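Side-chain contacts in PpBBE-like 1 D396N (Physcomitrella patens subsp. patens, PDB 6EO5), which is a variant of a moss berberine bridge enzyme-like flavoprotein that oxidises cellobiose, with FAD as its cofactor: residues 60-63 with 64-68; 97-100 with 101-104; 182-186 with 187-191; 436-439 with 440-443. One frame throughout, in Å; residues are numbered along the deposited sequence.

Contact 1. Residues 60-63 with 64-68; sequences VQNA and VFCAK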
ATOM      1  N   VAL A  60      13.492  11.984 -16.807  1.00 79.88           N
ATOM      2  CA  VAL A  60      13.598  10.636 -16.260  1.00 76.15           C
ATOM      3  C   VAL A  60      14.661   9.857 -17.017  1.00 76.38           C
ATOM      4  O   VAL A  60      15.547   9.237 -16.419  1.00 78.36           O
ATOM      5  CB  VAL A  60      12.233   9.925 -16.298  1.00 76.20           C
ATOM      6  CG1 VAL A  60      12.379   8.487 -15.820  1.00 74.89           C
ATOM      7  CG2 VAL A  60      11.228  10.665 -15.436  1.00 73.23           C
ATOM      8  N   GLN A  61      14.606   9.906 -18.353  1.00 73.91           N
ATOM      9  CA  GLN A  61      15.627   9.259 -19.170  1.00 69.79           C
ATOM     10  C   GLN A  61      17.022   9.787 -18.854  1.00 77.54           C
ATOM     11  O   GLN A  61      18.000   9.024 -18.886  1.00 74.14           O
ATOM     12  CB  GLN A  61      15.300   9.449 -20.646  1.00 67.61           C
ATOM     13  CG  GLN A  61      14.186   8.543 -21.120  1.00 72.25           C
ATOM     14  CD  GLN A  61      13.580   8.986 -22.429  1.00 74.65           C
ATOM     15  OE1 GLN A  61      13.365  10.185 -22.654  1.00 79.01           O
ATOM     16  NE2 GLN A  61      13.285   8.021 -23.303  1.00 68.19           N
ATOM     17  N   ASN A  62      17.133  11.078 -18.531  1.00 77.32           N
ATOM     18  CA  ASN A  62      18.430  11.635 -18.171  1.00 75.36           C
ATOM     19  C   ASN A  62      18.940  11.032 -16.872  1.00 81.02           C
ATOM     20  O   ASN A  62      20.110  10.639 -16.777  1.00 82.42           O
ATOM     21  CB  ASN A  62      18.341  13.149 -18.039  1.00 77.55           C
ATOM     22  CG  ASN A  62      19.579  13.739 -17.410  1.00 82.64           C
ATOM     23  OD1 ASN A  62      19.663  13.885 -16.193  1.00 85.02           O
ATOM     24  ND2 ASN A  62      20.560  14.066 -18.238  1.00 85.88           N
ATOM     25  N   ALA A  63      18.076  10.969 -15.851  1.00 81.55           N
ATOM     26  CA  ALA A  63      18.484  10.397 -14.570  1.00 78.15           C
ATOM     27  C   ALA A  63      18.912   8.941 -14.725  1.00 73.82           C
ATOM     28  O   ALA A  63      19.925   8.523 -14.154  1.00 69.11           O
ATOM     29  CB  ALA A  63      17.348  10.528 -13.551  1.00 70.22           C
ATOM     30  N   VAL A  64      18.165   8.161 -15.509  1.00 70.81           N
ATOM     31  CA  VAL A  64      18.516   6.760 -15.716  1.00 71.40           C
ATOM     32  C   VAL A  64      19.842   6.645 -16.459  1.00 79.27           C
ATOM     33  O   VAL A  64      20.668   5.774 -16.159  1.00 80.07           O
ATOM     34  CB  VAL A  64      17.382   6.035 -16.463  1.00 71.11           C
ATOM     35  CG1 VAL A  64      17.811   4.628 -16.862  1.00 71.26           C
ATOM     36  CG2 VAL A  64      16.125   5.998 -15.603  1.00 69.95           C
ATOM     37  N   PHE A  65      20.071   7.522 -17.437  1.00 81.31           N
ATOM     38  CA  PHE A  65      21.340   7.496 -18.153  1.00 78.74           C
ATOM     39  C   PHE A  65      22.491   7.914 -17.242  1.00 82.33           C
ATOM     40  O   PHE A  65      23.548   7.272 -17.219  1.00 80.84           O
ATOM     41  CB  PHE A  65      21.258   8.398 -19.385  1.00 78.69           C
ATOM     42  CG  PHE A  65      22.570   8.577 -20.094  1.00 83.68           C
ATOM     43  CD1 PHE A  65      22.982   7.672 -21.059  1.00 82.61           C
ATOM     44  CD2 PHE A  65      23.399   9.651 -19.790  1.00 85.96           C
ATOM     45  CE1 PHE A  65      24.196   7.834 -21.701  1.00 82.70           C
ATOM     46  CE2 PHE A  65      24.611   9.816 -20.431  1.00 83.21           C
ATOM     47  CZ  PHE A  65      25.009   8.909 -21.386  1.00 81.15           C
ATOM     48  N   CYS A  66      22.298   8.991 -16.476  1.00 81.11           N
ATOM     49  CA  CYS A  66      23.376   9.523 -15.650  1.00 80.31           C
ATOM     50  C   CYS A  66      23.746   8.586 -14.511  1.00 84.11           C
ATOM     51  O   CYS A  66      24.911   8.549 -14.092  1.00 85.82           O
ATOM     52  CB  CYS A  66      22.981  10.889 -15.089  1.00 84.12           C
ATOM     53  SG  CYS A  66      23.024  12.206 -16.323  1.00 99.07           S
ATOM     54  N   ALA A  67      22.778   7.851 -13.971  1.00 81.17           N
ATOM     55  CA  ALA A  67      23.103   6.941 -12.884  1.00 78.66           C
ATOM     56  C   ALA A  67      23.940   5.781 -13.390  1.00 80.39           C
ATOM     57  O   ALA A  67      24.853   5.318 -12.696  1.00 81.18           O
ATOM     58  CB  ALA A  67      21.828   6.441 -12.214  1.00 75.71           C
ATOM     59  N   LYS A  68      23.645   5.305 -14.603  1.00 78.31           N
ATOM     60  CA  LYS A  68      24.440   4.238 -15.203  1.00 76.86           C
ATOM     61  C   LYS A  68      25.861   4.706 -15.486  1.00 84.54           C
ATOM     62  O   LYS A  68      26.818   3.940 -15.326  1.00 86.64           O
ATOM     63  CB  LYS A  68      23.771   3.750 -16.487  1.00 77.08           C
ATOM     64  CG  LYS A  68      22.473   3.012 -16.269  1.00 72.52           C
ATOM     65  CD  LYS A  68      21.986   2.354 -17.545  1.00 76.35           C
ATOM     66  CE  LYS A  68      21.410   3.366 -18.515  1.00 81.00           C
ATOM     67  NZ  LYS A  68      21.166   2.736 -19.842  1.00 80.10           N
TER
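Asn-62 and Cys-66 meet one helical turn apart because their first torsions differ: in Asn-62 CG stands trans to the backbone N (chi1 169°), whereas in Cys-66 SG folds back beside its own N (chi1 -74°). Asn-62 ND2 is 3.6 Å from Cys-66 SG, and SG also lies 3.3 Å from Asn-62 O, so the disulfide sulfur lies against both the side-chain amide and the backbone carbonyl of Asn-62. Beneath it, the helical bond from Cys-66 N to Asn-62 O, 2.8 Å long, fixes the spacing of the two residues. The same i to i+4 ladder continues on another side of the helix. There Val-64 N donates to Val-60 O at 3.0 Å. One methyl of Val-64, CG2, stands beside the backbone N, which brings it to 3.4 Å from Val-60 O. Helix 57-70 thus presents two unlike sides. Cys-66 is tied by its disulfide to Cys-17 of helix 14-21, with Leu-18 touching both Asn-62 and Cys-66. Val-60 and Val-64 pack on Val-176 of strand 170-176, and Val-64 and Ala-67 reach Ile-74 of strand 74-77.

Contact 2. Residues 97-100 with 101-104; sequences VDME and GFKQ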
ATOM      1  N   VAL A  97      14.957   9.396  -7.597  1.00 66.04           N
ATOM      2  CA  VAL A  97      14.218  10.065  -8.665  1.00 61.76           C
ATOM      3  C   VAL A  97      12.809  10.329  -8.138  1.00 61.46           C
ATOM      4  O   VAL A  97      11.891   9.525  -8.311  1.00 59.95           O
ATOM      5  CB  VAL A  97      14.208   9.234  -9.939  1.00 62.95           C
ATOM      6  CG1 VAL A  97      13.484   9.986 -11.061  1.00 61.31           C
ATOM      7  CG2 VAL A  97      15.629   8.871 -10.317  1.00 59.34           C
ATOM      8  N   ASP A  98      12.634  11.474  -7.483  1.00 60.57           N
ATOM      9  CA  ASP A  98      11.345  11.858  -6.919  1.00 63.92           C
ATOM     10  C   ASP A  98      10.399  12.287  -8.040  1.00 66.07           C
ATOM     11  O   ASP A  98      10.667  13.263  -8.746  1.00 65.71           O
ATOM     12  CB  ASP A  98      11.544  12.975  -5.898  1.00 65.21           C
ATOM     13  CG  ASP A  98      10.264  13.355  -5.179  1.00 71.00           C
ATOM     14  OD1 ASP A  98       9.223  13.570  -5.837  1.00 70.02           O
ATOM     15  OD2 ASP A  98      10.305  13.448  -3.939  1.00 70.21           O
ATOM     16  N   MET A  99       9.286  11.568  -8.191  1.00 65.60           N
ATOM     17  CA  MET A  99       8.372  11.749  -9.310  1.00 67.55           C
ATOM     18  C   MET A  99       7.259  12.762  -9.020  1.00 69.91           C
ATOM     19  O   MET A  99       6.206  12.720  -9.670  1.00 65.69           O
ATOM     20  CB  MET A  99       7.775  10.399  -9.707  1.00 64.68           C
ATOM     21  CG  MET A  99       8.810   9.428 -10.221  1.00 68.61           C
ATOM     22  SD  MET A  99       9.523   9.986 -11.782  1.00 72.70           S
ATOM     23  CE  MET A  99       8.191   9.572 -12.919  1.00 66.87           C
ATOM     24  N   GLU A 100       7.491  13.684  -8.082  1.00 69.22           N
ATOM     25  CA  GLU A 100       6.462  14.611  -7.626  1.00 67.81           C
ATOM     26  C   GLU A 100       5.881  15.457  -8.754  1.00 74.26           C
ATOM     27  O   GLU A 100       4.740  15.926  -8.654  1.00 72.65           O
ATOM     28  CB  GLU A 100       7.082  15.502  -6.565  1.00 74.46           C
ATOM     29  CG  GLU A 100       6.212  16.524  -5.922  1.00 80.75           C
ATOM     30  CD  GLU A 100       6.991  17.258  -4.854  1.00 94.69           C
ATOM     31  OE1 GLU A 100       8.194  17.554  -5.094  1.00 87.75           O
ATOM     32  OE2 GLU A 100       6.416  17.495  -3.767  1.00104.95           O
ATOM     33  N   GLY A 101       6.646  15.672  -9.824  1.00 74.08           N
ATOM     34  CA  GLY A 101       6.217  16.509 -10.922  1.00 64.85           C
ATOM     35  C   GLY A 101       5.291  15.862 -11.921  1.00 68.70           C
ATOM     36  O   GLY A 101       4.864  16.520 -12.874  1.00 72.96           O
ATOM     37  N   PHE A 102       4.953  14.591 -11.742  1.00 70.31           N
ATOM     38  CA  PHE A 102       4.087  13.877 -12.681  1.00 71.25           C
ATOM     39  C   PHE A 102       2.682  13.820 -12.090  1.00 75.53           C
ATOM     40  O   PHE A 102       2.309  12.852 -11.420  1.00 74.65           O
ATOM     41  CB  PHE A 102       4.637  12.490 -12.971  1.00 66.86           C
ATOM     42  CG  PHE A 102       5.831  12.496 -13.868  1.00 66.78           C
ATOM     43  CD1 PHE A 102       7.041  13.002 -13.426  1.00 69.51           C
ATOM     44  CD2 PHE A 102       5.748  11.989 -15.155  1.00 69.53           C
ATOM     45  CE1 PHE A 102       8.154  13.009 -14.256  1.00 70.15           C
ATOM     46  CE2 PHE A 102       6.857  11.988 -15.995  1.00 68.91           C
ATOM     47  CZ  PHE A 102       8.059  12.502 -15.545  1.00 70.66           C
ATOM     48  N   LYS A 103       1.887  14.870 -12.353  1.00 73.00           N
ATOM     49  CA  LYS A 103       0.525  14.982 -11.840  1.00 66.84           C
ATOM     50  C   LYS A 103      -0.497  15.073 -12.970  1.00 70.28           C
ATOM     51  O   LYS A 103      -1.562  15.676 -12.806  1.00 67.73           O
ATOM     52  CB  LYS A 103       0.396  16.182 -10.904  1.00 62.67           C
ATOM     53  CG  LYS A 103       1.406  16.181  -9.766  1.00 70.87           C
ATOM     54  CD  LYS A 103       0.780  15.825  -8.430  1.00 66.02           C
ATOM     55  CE  LYS A 103       1.854  15.632  -7.354  1.00 68.01           C
ATOM     56  NZ  LYS A 103       2.022  16.784  -6.419  1.00 72.16           N
ATOM     57  N   GLN A 104      -0.198  14.466 -14.119  1.00 67.98           N
ATOM     58  CA  GLN A 104      -1.134  14.515 -15.231  1.00 67.16           C
ATOM     59  C   GLN A 104      -2.425  13.793 -14.860  1.00 71.91           C
ATOM     60  O   GLN A 104      -2.400  12.704 -14.280  1.00 76.04           O
ATOM     61  CB  GLN A 104      -0.507  13.921 -16.505  1.00 67.44           C
ATOM     62  CG  GLN A 104      -0.052  12.469 -16.456  1.00 75.44           C
ATOM     63  CD  GLN A 104       1.430  12.301 -16.074  1.00 79.16           C
ATOM     64  OE1 GLN A 104       1.954  13.003 -15.197  1.00 74.93           O
ATOM     65  NE2 GLN A 104       2.103  11.363 -16.735  1.00 87.37           N
TER
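Met-99 lays its terminal methyl on the Phe-102 ring, the two side chains crossing obliquely. CE is 3.6 Å from the ring centroid and only 12° off the ring normal, which places it over the middle of the face and makes this a CH-pi contact. The sulfur sits further out: SD is 4.6 Å from the centroid of the Phe-102 ring, in an oblique Met-aromatic approach. A folded chain explains the difference, since bends at chi2 (-66°) and chi3 curl the methyl over the ring instead of letting the thioether run straight past it. Both residues are ends of a type I beta turn, closed by the bond from Phe-102 N to Met-99 O at 3.1 Å, so the backbone brings the methyl and the ring together. An Asx turn leads into it, Asp-98 OD1 accepting from Glu-100 N at 2.8 Å, while Asp-98 OD2 pairs with Arg-77. The turn carries the chain from strand 95-98 of the mixed sheet toward strand 105-108 of the antiparallel one. Met-99 also lies about 4 Å, nearest atoms, from the bound FAD. On the outer side Lys-103 bends back over the turn, with CE 3.2 Å from Glu-100 O. Its ammonium remains apart from the carboxylate, Glu-100 OE2 and Lys-103 NZ being 5.2 Å from each other, and Glu-100 OE1 has a long, weak ion pair with Arg-24.

Contact 3. Residues 182-186 with 187-191; sequences VVTAN and AQKNK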
ATOM      1  N   VAL A 182      11.184   4.553 -23.539  1.00 74.51           N
ATOM      2  CA  VAL A 182       9.841   4.639 -22.971  1.00 71.31           C
ATOM      3  C   VAL A 182       9.022   3.457 -23.467  1.00 72.61           C
ATOM      4  O   VAL A 182       8.930   3.212 -24.674  1.00 74.92           O
ATOM      5  CB  VAL A 182       9.162   5.963 -23.341  1.00 69.55           C
ATOM      6  CG1 VAL A 182       7.910   6.147 -22.495  1.00 67.32           C
ATOM      7  CG2 VAL A 182      10.118   7.109 -23.154  1.00 71.72           C
ATOM      8  N   VAL A 183       8.409   2.737 -22.537  1.00 70.40           N
ATOM      9  CA  VAL A 183       7.711   1.491 -22.814  1.00 68.64           C
ATOM     10  C   VAL A 183       6.251   1.645 -22.408  1.00 70.17           C
ATOM     11  O   VAL A 183       5.912   2.435 -21.518  1.00 67.85           O
ATOM     12  CB  VAL A 183       8.372   0.318 -22.054  1.00 71.74           C
ATOM     13  CG1 VAL A 183       7.871  -1.012 -22.559  1.00 70.48           C
ATOM     14  CG2 VAL A 183       9.888   0.405 -22.161  1.00 73.49           C
ATOM     15  N   THR A 184       5.385   0.872 -23.059  1.00 66.34           N
ATOM     16  CA  THR A 184       3.978   0.811 -22.698  1.00 69.31           C
ATOM     17  C   THR A 184       3.586  -0.639 -22.444  1.00 67.73           C
ATOM     18  O   THR A 184       3.944  -1.530 -23.219  1.00 71.31           O
ATOM     19  CB  THR A 184       3.106   1.442 -23.792  1.00 73.10           C
ATOM     20  OG1 THR A 184       3.261   2.866 -23.744  1.00 75.06           O
ATOM     21  CG2 THR A 184       1.642   1.093 -23.593  1.00 67.88           C
ATOM     22  N   ALA A 185       2.867  -0.874 -21.351  1.00 66.12           N
ATOM     23  CA  ALA A 185       2.468  -2.212 -20.946  1.00 65.95           C
ATOM     24  C   ALA A 185       0.976  -2.223 -20.666  1.00 65.80           C
ATOM     25  O   ALA A 185       0.487  -1.389 -19.896  1.00 64.58           O
ATOM     26  CB  ALA A 185       3.239  -2.666 -19.703  1.00 62.51           C
ATOM     27  N   ASN A 186       0.265  -3.163 -21.286  1.00 61.00           N
ATOM     28  CA  ASN A 186      -1.159  -3.391 -21.054  1.00 64.90           C
ATOM     29  C   ASN A 186      -1.485  -4.813 -21.495  1.00 66.18           C
ATOM     30  O   ASN A 186      -0.586  -5.603 -21.801  1.00 66.19           O
ATOM     31  CB  ASN A 186      -2.023  -2.365 -21.793  1.00 65.94           C
ATOM     32  CG  ASN A 186      -1.664  -2.260 -23.266  1.00 69.87           C
ATOM     33  OD1 ASN A 186      -1.727  -3.245 -24.016  1.00 67.31           O
ATOM     34  ND2 ASN A 186      -1.284  -1.060 -23.687  1.00 66.84           N
ATOM     35  N   ALA A 187      -2.782  -5.136 -21.554  1.00 69.29           N
ATOM     36  CA  ALA A 187      -3.184  -6.493 -21.915  1.00 72.21           C
ATOM     37  C   ALA A 187      -2.754  -6.880 -23.332  1.00 76.85           C
ATOM     38  O   ALA A 187      -2.738  -8.073 -23.658  1.00 77.65           O
ATOM     39  CB  ALA A 187      -4.696  -6.652 -21.756  1.00 64.34           C
ATOM     40  N   GLN A 188      -2.386  -5.912 -24.174  1.00 75.71           N
ATOM     41  CA  GLN A 188      -1.914  -6.199 -25.526  1.00 77.61           C
ATOM     42  C   GLN A 188      -0.405  -6.042 -25.662  1.00 76.42           C
ATOM     43  O   GLN A 188       0.289  -7.007 -25.992  1.00 82.20           O
ATOM     44  CB  GLN A 188      -2.630  -5.309 -26.549  1.00 74.75           C
ATOM     45  CG  GLN A 188      -4.001  -5.821 -26.936  1.00 82.51           C
ATOM     46  CD  GLN A 188      -5.011  -5.693 -25.809  1.00 87.90           C
ATOM     47  OE1 GLN A 188      -5.162  -4.620 -25.210  1.00 85.38           O
ATOM     48  NE2 GLN A 188      -5.703  -6.793 -25.504  1.00 87.23           N
ATOM     49  N   LYS A 189       0.128  -4.853 -25.401  1.00 71.35           N
ATOM     50  CA  LYS A 189       1.541  -4.566 -25.610  1.00 74.18           C
ATOM     51  C   LYS A 189       2.348  -4.955 -24.365  1.00 74.05           C
ATOM     52  O   LYS A 189       2.048  -4.495 -23.255  1.00 73.09           O
ATOM     53  CB  LYS A 189       1.709  -3.080 -25.951  1.00 71.56           C
ATOM     54  CG  LYS A 189       3.005  -2.727 -26.673  1.00 79.64           C
ATOM     55  CD  LYS A 189       3.111  -1.223 -26.915  1.00 84.60           C
ATOM     56  CE  LYS A 189       4.522  -0.815 -27.344  1.00 90.12           C
ATOM     57  NZ  LYS A 189       4.680   0.666 -27.515  1.00 95.23           N
ATOM     58  N   ASN A 190       3.362  -5.813 -24.544  1.00 72.59           N
ATOM     59  CA  ASN A 190       4.304  -6.165 -23.471  1.00 70.21           C
ATOM     60  C   ASN A 190       3.599  -6.828 -22.281  1.00 71.73           C
ATOM     61  O   ASN A 190       3.744  -6.398 -21.136  1.00 67.63           O
ATOM     62  CB  ASN A 190       5.087  -4.932 -23.011  1.00 67.64           C
ATOM     63  CG  ASN A 190       6.049  -4.424 -24.068  1.00 74.56           C
ATOM     64  OD1 ASN A 190       6.664  -5.210 -24.780  1.00 80.16           O
ATOM     65  ND2 ASN A 190       6.185  -3.110 -24.175  1.00 71.56           N
ATOM     66  N   LYS A 191       2.844  -7.899 -22.564  1.00 70.72           N
ATOM     67  CA  LYS A 191       2.044  -8.563 -21.533  1.00 67.23           C
ATOM     68  C   LYS A 191       2.882  -9.012 -20.334  1.00 72.16           C
ATOM     69  O   LYS A 191       2.379  -9.044 -19.201  1.00 71.03           O
ATOM     70  CB  LYS A 191       1.318  -9.772 -22.128  1.00 67.79           C
ATOM     71  CG  LYS A 191       0.550  -9.475 -23.407  1.00 79.07           C
ATOM     72  CD  LYS A 191      -0.227 -10.694 -23.896  1.00 80.95           C
ATOM     73  CE  LYS A 191      -0.895 -10.402 -25.236  1.00 87.89           C
ATOM     74  NZ  LYS A 191      -1.813 -11.492 -25.679  1.00 95.26           N
TER
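Hydrogen bonds come first: Asn-186 OD1 takes two backbone N-H groups of the following loop. Gln-188 N donates at 2.8 Å to Asn-186 OD1 in the carbonyl plane, on a lone pair. Lys-189 N, also 2.8 Å from Asn-186 OD1, comes from above that plane, 40° out of it. The torsion responsible is chi1 of 51°, which sets CG between backbone N and carbonyl carbon and turns the amide oxygen over the loop. The backbone answers in the reverse direction, Asn-186 N donating to Lys-189 O at 3.0 Å. A leucine in place of Asn-186 would probably leave the N-H groups of Gln-188 and Lys-189 without their shared acceptor, and Glu-172 without the amide ND2 that it now accepts from. The second amide, of Asn-190, reaches back to the strand: ND2 donates to Thr-184 O at 2.9 Å, with the oxygen tilted somewhat from the amide plane. Weaker contacts follow. Ala-185 CA approaches Lys-189 O at 3.3 Å in a CA-H...O contact, and the extended Lys-189 chain runs alongside Thr-184, its CD 4.1 Å from Thr-184 CB. Trp-456 of helix 446-456 touches both Val-183 and Asn-190. Asn-190 holds the N-cap position of helix 191-200 but makes no capping bond. An Asx turn (Asn-186 OD1 to Gln-188 N), joined by the Asn-186/Lys-189 bonds, turns the chain back after strand 182-186.

Contact 4. Residues 436-439 with 440-443; sequences MPLS and AYYG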
ATOM      1  N   MET A 436      11.210 -10.943   5.294  1.00 55.65           N
ATOM      2  CA  MET A 436      10.404 -11.933   4.590  1.00 51.07           C
ATOM      3  C   MET A 436      11.181 -12.452   3.384  1.00 53.63           C
ATOM      4  O   MET A 436      11.778 -11.657   2.650  1.00 55.18           O
ATOM      5  CB  MET A 436       9.074 -11.343   4.130  1.00 53.03           C
ATOM      6  CG  MET A 436       8.083 -10.983   5.233  1.00 50.06           C
ATOM      7  SD  MET A 436       7.741 -12.368   6.330  1.00 53.94           S
ATOM      8  CE  MET A 436       6.949 -13.543   5.273  1.00 46.37           C
ATOM      9  N   PRO A 437      11.231 -13.763   3.165  1.00 55.11           N
ATOM     10  CA  PRO A 437      11.726 -14.265   1.883  1.00 49.65           C
ATOM     11  C   PRO A 437      10.760 -13.884   0.765  1.00 50.98           C
ATOM     12  O   PRO A 437       9.544 -13.845   0.964  1.00 51.86           O
ATOM     13  CB  PRO A 437      11.761 -15.779   2.097  1.00 45.19           C
ATOM     14  CG  PRO A 437      10.670 -16.029   3.040  1.00 44.68           C
ATOM     15  CD  PRO A 437      10.700 -14.854   4.001  1.00 49.88           C
ATOM     16  N   LEU A 438      11.311 -13.629  -0.426  1.00 50.42           N
ATOM     17  CA  LEU A 438      10.495 -13.226  -1.565  1.00 46.64           C
ATOM     18  C   LEU A 438       9.410 -14.246  -1.904  1.00 50.51           C
ATOM     19  O   LEU A 438       8.344 -13.860  -2.396  1.00 56.45           O
ATOM     20  CB  LEU A 438      11.379 -12.973  -2.782  1.00 49.18           C
ATOM     21  CG  LEU A 438      12.212 -11.685  -2.797  1.00 55.25           C
ATOM     22  CD1 LEU A 438      12.804 -11.460  -4.178  1.00 58.46           C
ATOM     23  CD2 LEU A 438      11.403 -10.461  -2.368  1.00 52.87           C
ATOM     24  N   SER A 439       9.642 -15.537  -1.650  1.00 46.46           N
ATOM     25  CA  SER A 439       8.609 -16.537  -1.895  1.00 46.79           C
ATOM     26  C   SER A 439       7.344 -16.249  -1.102  1.00 54.81           C
ATOM     27  O   SER A 439       6.252 -16.668  -1.514  1.00 51.29           O
ATOM     28  CB  SER A 439       9.116 -17.935  -1.546  1.00 49.95           C
ATOM     29  OG  SER A 439       9.591 -17.997  -0.208  1.00 51.05           O
ATOM     30  N   ALA A 440       7.468 -15.545   0.027  1.00 51.42           N
ATOM     31  CA  ALA A 440       6.280 -15.210   0.801  1.00 54.00           C
ATOM     32  C   ALA A 440       5.428 -14.161   0.092  1.00 53.45           C
ATOM     33  O   ALA A 440       4.203 -14.131   0.276  1.00 50.94           O
ATOM     34  CB  ALA A 440       6.677 -14.727   2.189  1.00 44.99           C
ATOM     35  N   TYR A 441       6.050 -13.303  -0.718  1.00 52.11           N
ATOM     36  CA  TYR A 441       5.297 -12.280  -1.431  1.00 54.84           C
ATOM     37  C   TYR A 441       4.847 -12.745  -2.807  1.00 53.25           C
ATOM     38  O   TYR A 441       3.755 -12.387  -3.253  1.00 56.04           O
ATOM     39  CB  TYR A 441       6.129 -11.005  -1.583  1.00 55.45           C
ATOM     40  CG  TYR A 441       6.409 -10.280  -0.288  1.00 56.25           C
ATOM     41  CD1 TYR A 441       5.370  -9.821   0.515  1.00 53.02           C
ATOM     42  CD2 TYR A 441       7.715 -10.044   0.128  1.00 50.62           C
ATOM     43  CE1 TYR A 441       5.631  -9.147   1.698  1.00 51.66           C
ATOM     44  CE2 TYR A 441       7.981  -9.373   1.302  1.00 51.46           C
ATOM     45  CZ  TYR A 441       6.937  -8.922   2.083  1.00 52.37           C
ATOM     46  OH  TYR A 441       7.204  -8.248   3.256  1.00 54.14           O
ATOM     47  N   TYR A 442       5.650 -13.559  -3.482  1.00 53.48           N
ATOM     48  CA  TYR A 442       5.446 -13.814  -4.894  1.00 52.58           C
ATOM     49  C   TYR A 442       5.184 -15.278  -5.237  1.00 56.52           C
ATOM     50  O   TYR A 442       4.609 -15.539  -6.299  1.00 55.96           O
ATOM     51  CB  TYR A 442       6.654 -13.276  -5.683  1.00 52.53           C
ATOM     52  CG  TYR A 442       6.832 -11.772  -5.513  1.00 54.00           C
ATOM     53  CD1 TYR A 442       5.761 -10.891  -5.724  1.00 59.65           C
ATOM     54  CD2 TYR A 442       8.047 -11.229  -5.124  1.00 52.06           C
ATOM     55  CE1 TYR A 442       5.911  -9.504  -5.566  1.00 55.07           C
ATOM     56  CE2 TYR A 442       8.205  -9.850  -4.959  1.00 55.20           C
ATOM     57  CZ  TYR A 442       7.134  -8.997  -5.176  1.00 58.93           C
ATOM     58  OH  TYR A 442       7.292  -7.639  -5.010  1.00 65.12           O
ATOM     59  N   GLY A 443       5.578 -16.226  -4.380  1.00 53.02           N
ATOM     60  CA  GLY A 443       5.169 -17.623  -4.529  1.00 51.87           C
ATOM     61  C   GLY A 443       5.309 -18.199  -5.935  1.00 59.60           C
ATOM     62  O   GLY A 443       6.385 -18.153  -6.545  1.00 59.28           O
TER
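The carbonyl of Leu-438 accepts from two successive N-H groups, Tyr-442 N (2.9 Å to Leu-438 O, nearly in line with the C=O) and Tyr-441 N (2.9 Å to Leu-438 O, well above the carbonyl plane), giving a helix of little more than one turn, just ahead of which Pro-437 O takes Ala-440 N at 2.8 Å. Among the side chains, Met-436 and Tyr-441 cross at about a right angle: CB of Met-436 lies 3.6 Å from Tyr-441 CE2, and its CG 3.5 Å from Tyr-441 OH, so CB and CG lie against the CE2 and OH end of the tyrosine, obliquely to its ring. Bends at chi2 (-54°) and chi3 then turn Met-436 CE toward Ala-440, where the methyl meets CB. An alanine at Tyr-441 would probably open a gap beside Met-436 CB and CG and strip Ala-427, Gln-429 and Asp-433 of a ring they pack against. Leu-438 and Tyr-442 instead lie side by side, pointing the same way, with Leu-438 CD2 4.2 Å from Tyr-442 CE2. Over one face of the Tyr-442 ring sits Tyr-441 CB, 3.9 Å above its plane. At the far end Gly-443, with a positive phi of 47°, leaves the helical conformation while its N still donates to Ser-439 O. Such a short helix, entered from an extended Met-Pro pair and ended by a glycine, forms part of the berberine-like region near the C-terminus.

In the fold
Contacts 1 and 2 are joined directly: Val-60 CG2 of helix 57-70 lies 3.7 Å from Phe-102 CZ. Contact 1 is the most buried by residue count, five of its eight touching residues being buried, although it is 27 Å from the chain's centre. Contact 3 is the most surface-lying, with four exposed and two buried of nine; contacts 2 and 4 mix both. Contact 3 meets helix 57-70 at Gln-61, whose NE2, hydrogen-bonded to Gly-180 O, also packs on Val-182 CG2. Contact 3 is held mainly by amide-to-backbone hydrogen bonds, contact 2 by methyl-on-ring packing, contact 1 by mostly helical bonding. Contact 4, about 14 Å from contact 3 at nearest atoms, combines a short helix with aromatic packing.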